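Local coordinates for protein beta-N-acetylhexosaminidase (Mycobacterium smegmatis, PDB 4YYF) that probably hydrolyses terminal non-reducing N-acetyl-D-hexosamine residues from N-acetyl-beta-D-hexosaminides, as a member of glycosyl hydrolase family 3, at residues G176-P179 with A180-T183; A186-Y189 with A190-L193. The protein carries 1 engineered substitution. All coordinates share one frame; numbering follows the deposited sequence.

Interaction 1 of 2, residues G176-P179 with A180-T183; sequences GSDP and AVVT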
ATOM      1  N   GLY A 176      17.774   5.936  -5.091  1.00 17.47           N
ATOM      2  CA  GLY A 176      19.034   6.592  -4.783  1.00 21.86           C
ATOM      3  C   GLY A 176      19.196   7.086  -3.358  1.00 24.31           C
ATOM      4  O   GLY A 176      18.289   6.978  -2.537  1.00 20.01           O
ATOM      5  N   SER A 177      20.375   7.627  -3.077  1.00 22.11           N
ATOM      6  CA  SER A 177      20.715   8.152  -1.760  1.00 26.88           C
ATOM      7  C   SER A 177      20.475   9.653  -1.708  1.00 25.70           C
ATOM      8  O   SER A 177      20.595  10.274  -0.657  1.00 25.95           O
ATOM      9  CB  SER A 177      22.181   7.872  -1.445  1.00 28.60           C
ATOM     10  OG  SER A 177      23.015   8.344  -2.487  1.00 31.30           O
ATOM     11  N   ASP A 178      20.151  10.230  -2.857  1.00 23.77           N
ATOM     12  CA  ASP A 178      19.898  11.662  -2.962  1.00 24.47           C
ATOM     13  C   ASP A 178      18.389  11.850  -3.123  1.00 24.16           C
ATOM     14  O   ASP A 178      17.807  11.370  -4.092  1.00 23.37           O
ATOM     15  CB  ASP A 178      20.659  12.230  -4.167  1.00 29.14           C
ATOM     16  CG  ASP A 178      20.508  13.740  -4.315  1.00 33.13           C
ATOM     17  OD1 ASP A 178      19.526  14.314  -3.811  1.00 35.33           O
ATOM     18  OD2 ASP A 178      21.378  14.358  -4.959  1.00 39.37           O
ATOM     19  N   PRO A 179      17.751  12.557  -2.176  1.00 27.15           N
ATOM     20  CA  PRO A 179      16.290  12.726  -2.230  1.00 25.26           C
ATOM     21  C   PRO A 179      15.835  13.381  -3.531  1.00 21.68           C
ATOM     22  O   PRO A 179      14.723  13.127  -3.973  1.00 22.90           O
ATOM     23  CB  PRO A 179      15.992  13.676  -1.059  1.00 27.63           C
ATOM     24  CG  PRO A 179      17.189  13.624  -0.181  1.00 27.65           C
ATOM     25  CD  PRO A 179      18.361  13.315  -1.068  1.00 29.02           C
ATOM     26  N   ALA A 180      16.673  14.223  -4.126  1.00 22.21           N
ATOM     27  CA  ALA A 180      16.290  14.908  -5.364  1.00 23.13           C
ATOM     28  C   ALA A 180      16.257  13.909  -6.518  1.00 26.54           C
ATOM     29  O   ALA A 180      15.414  14.004  -7.416  1.00 24.04           O
ATOM     30  CB  ALA A 180      17.245  16.065  -5.668  1.00 22.17           C
ATOM     31  N   VAL A 181      17.178  12.949  -6.485  1.00 22.96           N
ATOM     32  CA  VAL A 181      17.194  11.870  -7.471  1.00 21.29           C
ATOM     33  C   VAL A 181      15.979  10.969  -7.294  1.00 23.22           C
ATOM     34  O   VAL A 181      15.341  10.581  -8.279  1.00 19.09           O
ATOM     35  CB  VAL A 181      18.496  11.052  -7.391  1.00 20.81           C
ATOM     36  CG1 VAL A 181      18.419   9.825  -8.295  1.00 22.20           C
ATOM     37  CG2 VAL A 181      19.673  11.925  -7.778  1.00 25.48           C
ATOM     38  N   VAL A 182      15.643  10.641  -6.045  1.00 20.30           N
ATOM     39  CA  VAL A 182      14.453   9.838  -5.794  1.00 20.34           C
ATOM     40  C   VAL A 182      13.219  10.543  -6.338  1.00 21.54           C
ATOM     41  O   VAL A 182      12.406   9.934  -7.033  1.00 21.07           O
ATOM     42  CB  VAL A 182      14.269   9.507  -4.296  1.00 21.09           C
ATOM     43  CG1 VAL A 182      12.887   8.894  -4.046  1.00 20.00           C
ATOM     44  CG2 VAL A 182      15.369   8.558  -3.829  1.00 19.73           C
ATOM     45  N   THR A 183      13.097  11.833  -6.050  1.00 19.30           N
ATOM     46  CA  THR A 183      11.931  12.588  -6.510  1.00 20.64           C
ATOM     47  C   THR A 183      11.788  12.528  -8.026  1.00 18.72           C
ATOM     48  O   THR A 183      10.711  12.254  -8.549  1.00 20.72           O
ATOM     49  CB  THR A 183      12.007  14.043  -6.056  1.00 22.47           C
ATOM     50  OG1 THR A 183      12.103  14.076  -4.623  1.00 21.67           O
ATOM     51  CG2 THR A 183      10.771  14.814  -6.516  1.00 21.47           C
TER

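Interaction 2 of 2, residues A186-Y189 with A190-L193; sequences AGAY and ARGL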
ATOM      1  N   ALA A 186      11.496   8.267  -9.009  1.00 15.52           N
ATOM      2  CA  ALA A 186      10.248   7.673  -8.522  1.00 16.54           C
ATOM      3  C   ALA A 186       9.047   8.450  -9.068  1.00 14.02           C
ATOM      4  O   ALA A 186       7.993   7.875  -9.359  1.00 17.26           O
ATOM      5  CB  ALA A 186      10.211   7.639  -7.001  1.00 15.51           C
ATOM      6  N   GLY A 187       9.198   9.764  -9.180  1.00 14.05           N
ATOM      7  CA  GLY A 187       8.134  10.584  -9.742  1.00 15.98           C
ATOM      8  C   GLY A 187       7.790  10.148 -11.157  1.00 15.88           C
ATOM      9  O   GLY A 187       6.611  10.058 -11.533  1.00 18.24           O
ATOM     10  N   ALA A 188       8.825   9.862 -11.936  1.00 15.45           N
ATOM     11  CA  ALA A 188       8.654   9.396 -13.304  1.00 14.76           C
ATOM     12  C   ALA A 188       7.987   8.034 -13.302  1.00 15.78           C
ATOM     13  O   ALA A 188       7.101   7.769 -14.127  1.00 14.94           O
ATOM     14  CB  ALA A 188      10.013   9.328 -14.034  1.00 15.40           C
ATOM     15  N   TYR A 189       8.403   7.176 -12.376  1.00 15.32           N
ATOM     16  CA  TYR A 189       7.863   5.824 -12.322  1.00 16.86           C
ATOM     17  C   TYR A 189       6.380   5.892 -11.949  1.00 16.76           C
ATOM     18  O   TYR A 189       5.550   5.184 -12.525  1.00 14.63           O
ATOM     19  CB  TYR A 189       8.653   4.923 -11.339  1.00 15.32           C
ATOM     20  CG  TYR A 189       8.544   3.444 -11.684  1.00 16.01           C
ATOM     21  CD1 TYR A 189       7.420   2.705 -11.322  1.00 18.69           C
ATOM     22  CD2 TYR A 189       9.547   2.795 -12.402  1.00 17.06           C
ATOM     23  CE1 TYR A 189       7.304   1.346 -11.668  1.00 16.93           C
ATOM     24  CE2 TYR A 189       9.442   1.432 -12.739  1.00 15.23           C
ATOM     25  CZ  TYR A 189       8.321   0.727 -12.365  1.00 19.24           C
ATOM     26  OH  TYR A 189       8.204  -0.608 -12.701  1.00 19.82           O
ATOM     27  N   ALA A 190       6.049   6.744 -10.985  1.00 15.42           N
ATOM     28  CA  ALA A 190       4.656   6.878 -10.545  1.00 15.13           C
ATOM     29  C   ALA A 190       3.798   7.430 -11.679  1.00 17.68           C
ATOM     30  O   ALA A 190       2.657   6.995 -11.882  1.00 14.98           O
ATOM     31  CB  ALA A 190       4.554   7.762  -9.295  1.00 10.86           C
ATOM     32  N   ARG A 191       4.364   8.378 -12.429  1.00 13.95           N
ATOM     33  CA  ARG A 191       3.641   9.037 -13.508  1.00 15.22           C
ATOM     34  C   ARG A 191       3.328   8.030 -14.626  1.00 16.72           C
ATOM     35  O   ARG A 191       2.247   8.069 -15.225  1.00 15.68           O
ATOM     36  CB  ARG A 191       4.456  10.248 -14.017  1.00 15.53           C
ATOM     37  CG  ARG A 191       3.725  11.136 -15.016  1.00 22.11           C
ATOM     38  CD  ARG A 191       4.448  12.476 -15.225  1.00 27.84           C
ATOM     39  NE  ARG A 191       5.903  12.326 -15.337  1.00 34.66           N
ATOM     40  CZ  ARG A 191       6.572  12.252 -16.484  1.00 39.37           C
ATOM     41  NH1 ARG A 191       5.929  12.314 -17.648  1.00 36.32           N
ATOM     42  NH2 ARG A 191       7.896  12.119 -16.464  1.00 41.37           N
ATOM     43  N   GLY A 192       4.276   7.131 -14.893  1.00 15.63           N
ATOM     44  CA  GLY A 192       4.097   6.092 -15.899  1.00 14.84           C
ATOM     45  C   GLY A 192       2.991   5.135 -15.513  1.00 12.69           C
ATOM     46  O   GLY A 192       2.125   4.815 -16.330  1.00 15.11           O
ATOM     47  N   LEU A 193       2.993   4.701 -14.256  1.00 11.45           N
ATOM     48  CA  LEU A 193       1.936   3.816 -13.761  1.00 13.22           C
ATOM     49  C   LEU A 193       0.589   4.501 -13.851  1.00 15.58           C
ATOM     50  O   LEU A 193      -0.385   3.928 -14.343  1.00 15.80           O
ATOM     51  CB  LEU A 193       2.208   3.416 -12.305  1.00 14.05           C
ATOM     52  CG  LEU A 193       3.393   2.487 -12.038  1.00 14.69           C
ATOM     53  CD1 LEU A 193       3.509   2.238 -10.538  1.00 14.23           C
ATOM     54  CD2 LEU A 193       3.246   1.158 -12.782  1.00 13.74           C
TER

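Interaction 1 of 2, residues G176-P179 with A180-T183
Asp-178 is the N-cap of helix 179-196; its OD1 accepts a hydrogen bond from Ala-180 N. OD1 of Asp-178 lies 2.9 Å from N of Ala-180, and the donor sits above the carboxylate plane, 38° out of it. With chi1 at -177°, the carboxylate of Asp-178 swings away from its own N and back to the first turn. CB of Asp-178 also rests 3.8 Å from CG2 of Val-181, and these two side chains cross at about a right angle. This capping side is the loose one: Asp-178 and Ala-180 are exposed. The opposite character belongs to Val-182, which is buried. Its CG2 lies 3.6 Å from O of Gly-176 and 3.7 Å from O of Asp-178, while the side chain also packs on Val-159, Val-161 and Pro-235. At the backbone angles of Gly-176 a CB would jam against the preceding carbonyl O. Pro-179 opens the helix, and its O accepts two hydrogen bonds from Thr-183. N and OG1 of Thr-183 each stand 2.9 Å from O of Pro-179 and reach it from opposite faces of the carbonyl plane. Val-182 N hydrogen-bonds to Asp-178 O, so the aspartate serves the helix with both side chain and backbone. A negative carboxylate at this N-terminus would probably be stabilised by the helix dipole.

Interaction 2 of 2, residues A186-Y189 with A190-L193
Tyr-189 and Leu-193 sit one turn apart on helix 179-196 and touch through their side chains. CD1 of Leu-193 lies 4.0 Å from CD1 of Tyr-189, at the edge of the ring and near its plane. CG of Leu-193 comes 4.1 Å from CE1 of Tyr-189, so the leucine lies along the CD1-CE1 edge of the ring. The tyrosine has CG on the far side from its backbone N (chi1 -155°), about 25° off exact anti. Its ring reaches out to helix 132-148, touching Val-135 and Ala-139, and its OH is hydrogen-bonded to OE1 of Gln-120. Leu-193 differs: CG is anti to the carbonyl carbon and beside the backbone N (chi1 -69°). This places CG of Leu-193 3.5 Å from O of Tyr-189 and brings CD1 to the ring. Arg-191 leaves the helix on another side. Its chain starts extended and bends at chi3 (43°), which brings NH2 of Arg-191 to 4.3 Å from CB of Ala-188. CB of Ala-190 lies 3.4 Å from O of Ala-186, and the alanine packs on Pro-157 and Pro-200. Four successive i to i+4 backbone hydrogen bonds, from Ala-190 N to Ala-186 O through Leu-193 N to Tyr-189 O, hold the segments together. This mostly buried part of helix 179-196 touches helix 132-148 and strand 199-205, as the helix of a beta-alpha-beta crossover in the TIM-barrel domain.

The chain leaves strand 153-154, runs through a loop and enters helix 179-196 at interaction 1. That contact turns the end of the loop into the first helical turn. Interaction 2 follows further along the same helix, so the two lie in series and neither crosses nor encloses the other. Their centres are about 14 Å apart. Interaction 1 is near the surface, where the helix start meets helix 234-239 and neighbouring loops. Interaction 2 is mostly buried and touches helix 132-148, strand 199-205 and the loop after strand 153-154. Beyond it the helix ends and strand 199-205 begins. Both contacts belong to the helix of the beta-alpha-beta unit that joins parallel strands 153-154 and 199-205.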